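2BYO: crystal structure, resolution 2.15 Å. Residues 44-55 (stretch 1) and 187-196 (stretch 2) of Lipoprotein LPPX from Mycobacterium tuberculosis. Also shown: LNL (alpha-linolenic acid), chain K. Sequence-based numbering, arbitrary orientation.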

# COMPACT_ATOMS: atom_id res chain seq x y z
N ALA A 44 -2.75 1.02 7.29
CA ALA A 44 -4.05 0.38 7.35
C ALA A 44 -4.46 -0.01 5.94
O ALA A 44 -4.61 0.84 5.05
CB ALA A 44 -5.06 1.32 7.95
N VAL A 45 -4.61 -1.31 5.73
CA VAL A 45 -5.09 -1.84 4.47
C VAL A 45 -6.55 -2.26 4.61
O VAL A 45 -6.91 -2.97 5.54
CB VAL A 45 -4.24 -3.05 4.02
CG1 VAL A 45 -4.77 -3.61 2.70
CG2 VAL A 45 -2.76 -2.66 3.88
N ARG A 46 -7.39 -1.79 3.69
CA ARG A 46 -8.77 -2.21 3.63
C ARG A 46 -9.05 -2.64 2.20
O ARG A 46 -8.38 -2.18 1.26
CB ARG A 46 -9.71 -1.05 4.01
CG ARG A 46 -9.50 -0.49 5.43
CD ARG A 46 -9.97 -1.46 6.52
NE ARG A 46 -9.73 -0.90 7.86
CZ ARG A 46 -8.60 -1.00 8.57
NH1 ARG A 46 -7.55 -1.66 8.11
NH2 ARG A 46 -8.53 -0.42 9.76
N THR A 47 -10.04 -3.52 2.03
CA THR A 47 -10.46 -3.96 0.72
C THR A 47 -11.98 -3.97 0.64
O THR A 47 -12.65 -4.06 1.67
CB THR A 47 -9.94 -5.40 0.38
OG1 THR A 47 -10.41 -6.34 1.35
CG2 THR A 47 -8.42 -5.45 0.35
N THR A 48 -12.49 -3.88 -0.58
CA THR A 48 -13.89 -4.15 -0.88
C THR A 48 -13.95 -5.24 -1.96
O THR A 48 -12.98 -5.45 -2.70
CB THR A 48 -14.64 -2.92 -1.43
OG1 THR A 48 -14.13 -2.59 -2.73
CG2 THR A 48 -14.47 -1.70 -0.52
N GLY A 49 -15.09 -5.91 -2.04
CA GLY A 49 -15.30 -6.95 -3.03
C GLY A 49 -14.42 -8.14 -2.74
O GLY A 49 -14.27 -8.53 -1.59
N LYS A 50 -13.83 -8.71 -3.78
CA LYS A 50 -13.01 -9.90 -3.63
C LYS A 50 -11.60 -9.63 -4.13
O LYS A 50 -11.38 -9.33 -5.30
CB LYS A 50 -13.66 -11.07 -4.37
CG LYS A 50 -14.91 -11.55 -3.65
CD LYS A 50 -15.55 -12.74 -4.31
CE LYS A 50 -16.59 -13.38 -3.39
NZ LYS A 50 -15.98 -13.81 -2.08
N VAL A 51 -10.66 -9.70 -3.19
CA VAL A 51 -9.25 -9.51 -3.45
C VAL A 51 -8.52 -10.76 -2.98
O VAL A 51 -8.50 -11.06 -1.79
CB VAL A 51 -8.72 -8.27 -2.71
CG1 VAL A 51 -7.19 -8.19 -2.80
CG2 VAL A 51 -9.37 -7.00 -3.26
N ASP A 52 -7.93 -11.49 -3.93
CA ASP A 52 -7.25 -12.76 -3.65
C ASP A 52 -5.72 -12.62 -3.75
O ASP A 52 -5.00 -13.60 -3.58
CB ASP A 52 -7.72 -13.83 -4.65
CG ASP A 52 -9.17 -14.23 -4.44
OD1 ASP A 52 -9.60 -14.41 -3.28
OD2 ASP A 52 -9.89 -14.42 -5.45
N SER A 53 -5.24 -11.41 -4.00
CA SER A 53 -3.83 -11.19 -4.33
C SER A 53 -2.96 -10.75 -3.15
O SER A 53 -1.78 -10.47 -3.33
CB SER A 53 -3.72 -10.15 -5.44
OG SER A 53 -4.27 -8.90 -5.04
N LEU A 54 -3.53 -10.70 -1.94
CA LEU A 54 -2.75 -10.35 -0.76
C LEU A 54 -2.57 -11.56 0.15
O LEU A 54 -2.60 -11.43 1.37
CB LEU A 54 -3.40 -9.20 0.00
CG LEU A 54 -3.67 -7.92 -0.78
CD1 LEU A 54 -4.33 -6.91 0.13
CD2 LEU A 54 -2.39 -7.35 -1.38
N LEU A 55 -2.37 -12.73 -0.45
CA LEU A 55 -2.11 -13.97 0.28
C LEU A 55 -3.25 -14.37 1.23
O LEU A 55 -3.02 -15.06 2.22
CB LEU A 55 -0.79 -13.86 1.07
CG LEU A 55 0.45 -13.38 0.30
CD1 LEU A 55 1.63 -13.25 1.24
CD2 LEU A 55 0.77 -14.33 -0.83
N ASP A 187 -8.72 0.23 -8.02
CA ASP A 187 -9.96 -0.45 -8.30
C ASP A 187 -9.59 -1.54 -9.27
O ASP A 187 -9.32 -1.26 -10.44
CB ASP A 187 -10.97 0.52 -8.89
CG ASP A 187 -12.18 -0.16 -9.51
OD1 ASP A 187 -12.57 -1.29 -9.10
OD2 ASP A 187 -12.75 0.46 -10.43
N LEU A 188 -9.54 -2.76 -8.76
CA LEU A 188 -9.27 -3.92 -9.56
C LEU A 188 -10.64 -4.35 -10.11
O LEU A 188 -11.67 -3.84 -9.69
CB LEU A 188 -8.62 -5.01 -8.70
CG LEU A 188 -7.41 -4.55 -7.85
CD1 LEU A 188 -7.11 -5.53 -6.72
CD2 LEU A 188 -6.18 -4.35 -8.73
N GLY A 189 -10.66 -5.27 -11.05
CA GLY A 189 -11.95 -5.69 -11.62
C GLY A 189 -12.90 -6.21 -10.54
O GLY A 189 -14.03 -5.71 -10.39
N SER A 190 -12.42 -7.17 -9.76
CA SER A 190 -13.22 -7.89 -8.78
C SER A 190 -13.37 -7.16 -7.44
O SER A 190 -14.26 -7.47 -6.65
CB SER A 190 -12.56 -9.24 -8.50
OG SER A 190 -11.22 -9.04 -8.05
N GLY A 191 -12.48 -6.21 -7.17
CA GLY A 191 -12.49 -5.53 -5.88
C GLY A 191 -11.55 -4.34 -5.86
O GLY A 191 -11.11 -3.88 -6.91
N SER A 192 -11.27 -3.84 -4.67
CA SER A 192 -10.39 -2.69 -4.53
C SER A 192 -9.50 -2.86 -3.32
O SER A 192 -9.83 -3.61 -2.39
CB SER A 192 -11.20 -1.40 -4.40
OG SER A 192 -11.99 -1.44 -3.22
N ILE A 193 -8.36 -2.19 -3.36
CA ILE A 193 -7.40 -2.18 -2.25
C ILE A 193 -7.13 -0.73 -1.91
O ILE A 193 -6.91 0.10 -2.79
CB ILE A 193 -6.07 -2.87 -2.61
CG1 ILE A 193 -6.32 -4.29 -3.11
CG2 ILE A 193 -5.14 -2.90 -1.39
CD1 ILE A 193 -5.08 -4.99 -3.69
N GLN A 194 -7.17 -0.43 -0.61
CA GLN A 194 -6.93 0.91 -0.13
C GLN A 194 -5.86 0.84 0.95
O GLN A 194 -5.93 -0.00 1.85
CB GLN A 194 -8.20 1.46 0.49
CG GLN A 194 -8.04 2.85 1.09
CD GLN A 194 -9.25 3.22 1.89
OE1 GLN A 194 -9.35 2.87 3.07
NE2 GLN A 194 -10.21 3.87 1.25
N LEU A 195 -4.89 1.73 0.85
CA LEU A 195 -3.80 1.77 1.80
C LEU A 195 -3.72 3.17 2.38
O LEU A 195 -3.54 4.14 1.66
CB LEU A 195 -2.50 1.39 1.11
CG LEU A 195 -1.36 1.14 2.07
CD1 LEU A 195 -0.49 0.01 1.55
CD2 LEU A 195 -0.54 2.42 2.32
N THR A 196 -3.86 3.26 3.70
CA THR A 196 -3.84 4.53 4.39
C THR A 196 -2.64 4.57 5.35
O THR A 196 -2.47 3.67 6.18
CB THR A 196 -5.18 4.73 5.14
OG1 THR A 196 -6.26 4.66 4.19
CG2 THR A 196 -5.23 6.09 5.86
O1 LNL K . 5.28 -6.71 2.08
C1 LNL K . 4.85 -6.54 3.25
O2 LNL K . 3.77 -7.05 3.63
C2 LNL K . 5.67 -5.72 4.23
C3 LNL K . 5.18 -4.28 4.31
C4 LNL K . 3.95 -4.13 5.22
C5 LNL K . 2.64 -3.79 4.50
C6 LNL K . 2.75 -2.68 3.43
C7 LNL K . 1.63 -2.80 2.39
C8 LNL K . 2.00 -3.70 1.21
C9 LNL K . 1.36 -3.23 -0.10
C10 LNL K . 0.24 -4.14 -0.60
C11 LNL K . -1.11 -3.57 -0.19
C12 LNL K . -1.69 -2.53 -0.81
C13 LNL K . -1.09 -1.81 -2.00
C14 LNL K . -1.67 -0.40 -2.14
C15 LNL K . -2.91 -0.31 -3.04
C16 LNL K . -2.93 0.98 -3.85
C17 LNL K . -1.94 0.95 -5.02
C18 LNL K . -2.05 2.17 -5.92
O HOH W 1 -7.13 2.20 4.45

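Stretch 2 enters the contact through a turn and then runs as an antiparallel strand (191-196) against strand 44-49, the two stretches burying 657 Å² in total. Leu188, buried, points toward stretch 1 and sets its CD1 4.4 Å from Val51 CG2, at the margin of an apolar cluster. Ser190 extends the pairing past Gly191: its O accepts from Lys50 N (3.2 Å), and its OG, with chi1 in the p well, donates to Lys50 O (2.8 Å), so a small hydroxyl side chain extends the pairing beyond the strand.

Gly191 faces Gly49, with their CA atoms just 4.2 Å apart. A CB on Gly191 would clash with Thr48 O and Lys50 N, and one on Gly49 with Ser190 O; the positive phi of Gly49 also favours glycine.

At Ser192 the regular hydrogen-bonded pairing begins. Ser192 N reaches Thr48 O at 3.1 Å and Ser192 O accepts from Thr48 N at 3.2 Å, while Ser192 OG and Thr48 OG1 form a very short hydrogen bond of 2.5 Å.

Ile193 lies on the other face, with Val45, Thr47 and Leu195. Its CD1 packs 3.9 Å from Val51 CG1 and 4.3 Å from Leu54 CD2, and its CG2 sits 4.2 Å from Val45 CG1. Ile193 CG2 also lies 3.5 Å from LNL C12, so the branched side chain serves both protein and lipid.

Gln194 pairs with Arg46: Gln194 N donates to Arg46 O (2.8 Å) and Arg46 N to Gln194 O (3.0 Å). Leu195 returns to the lipid face, its CD1 4.2 Å from Val45 CG2 and 3.6 Å from LNL C7. Thr196 pairs with Ala44 in the same hydrogen-bonded register: Thr196 N donates to Ala44 O and Ala44 N to Thr196 O, both at 2.9 Å. Beside them, one water bridges Ala44 O (2.9 Å), Gln194 OE1 (2.7 Å) and Thr196 OG1 (2.6 Å).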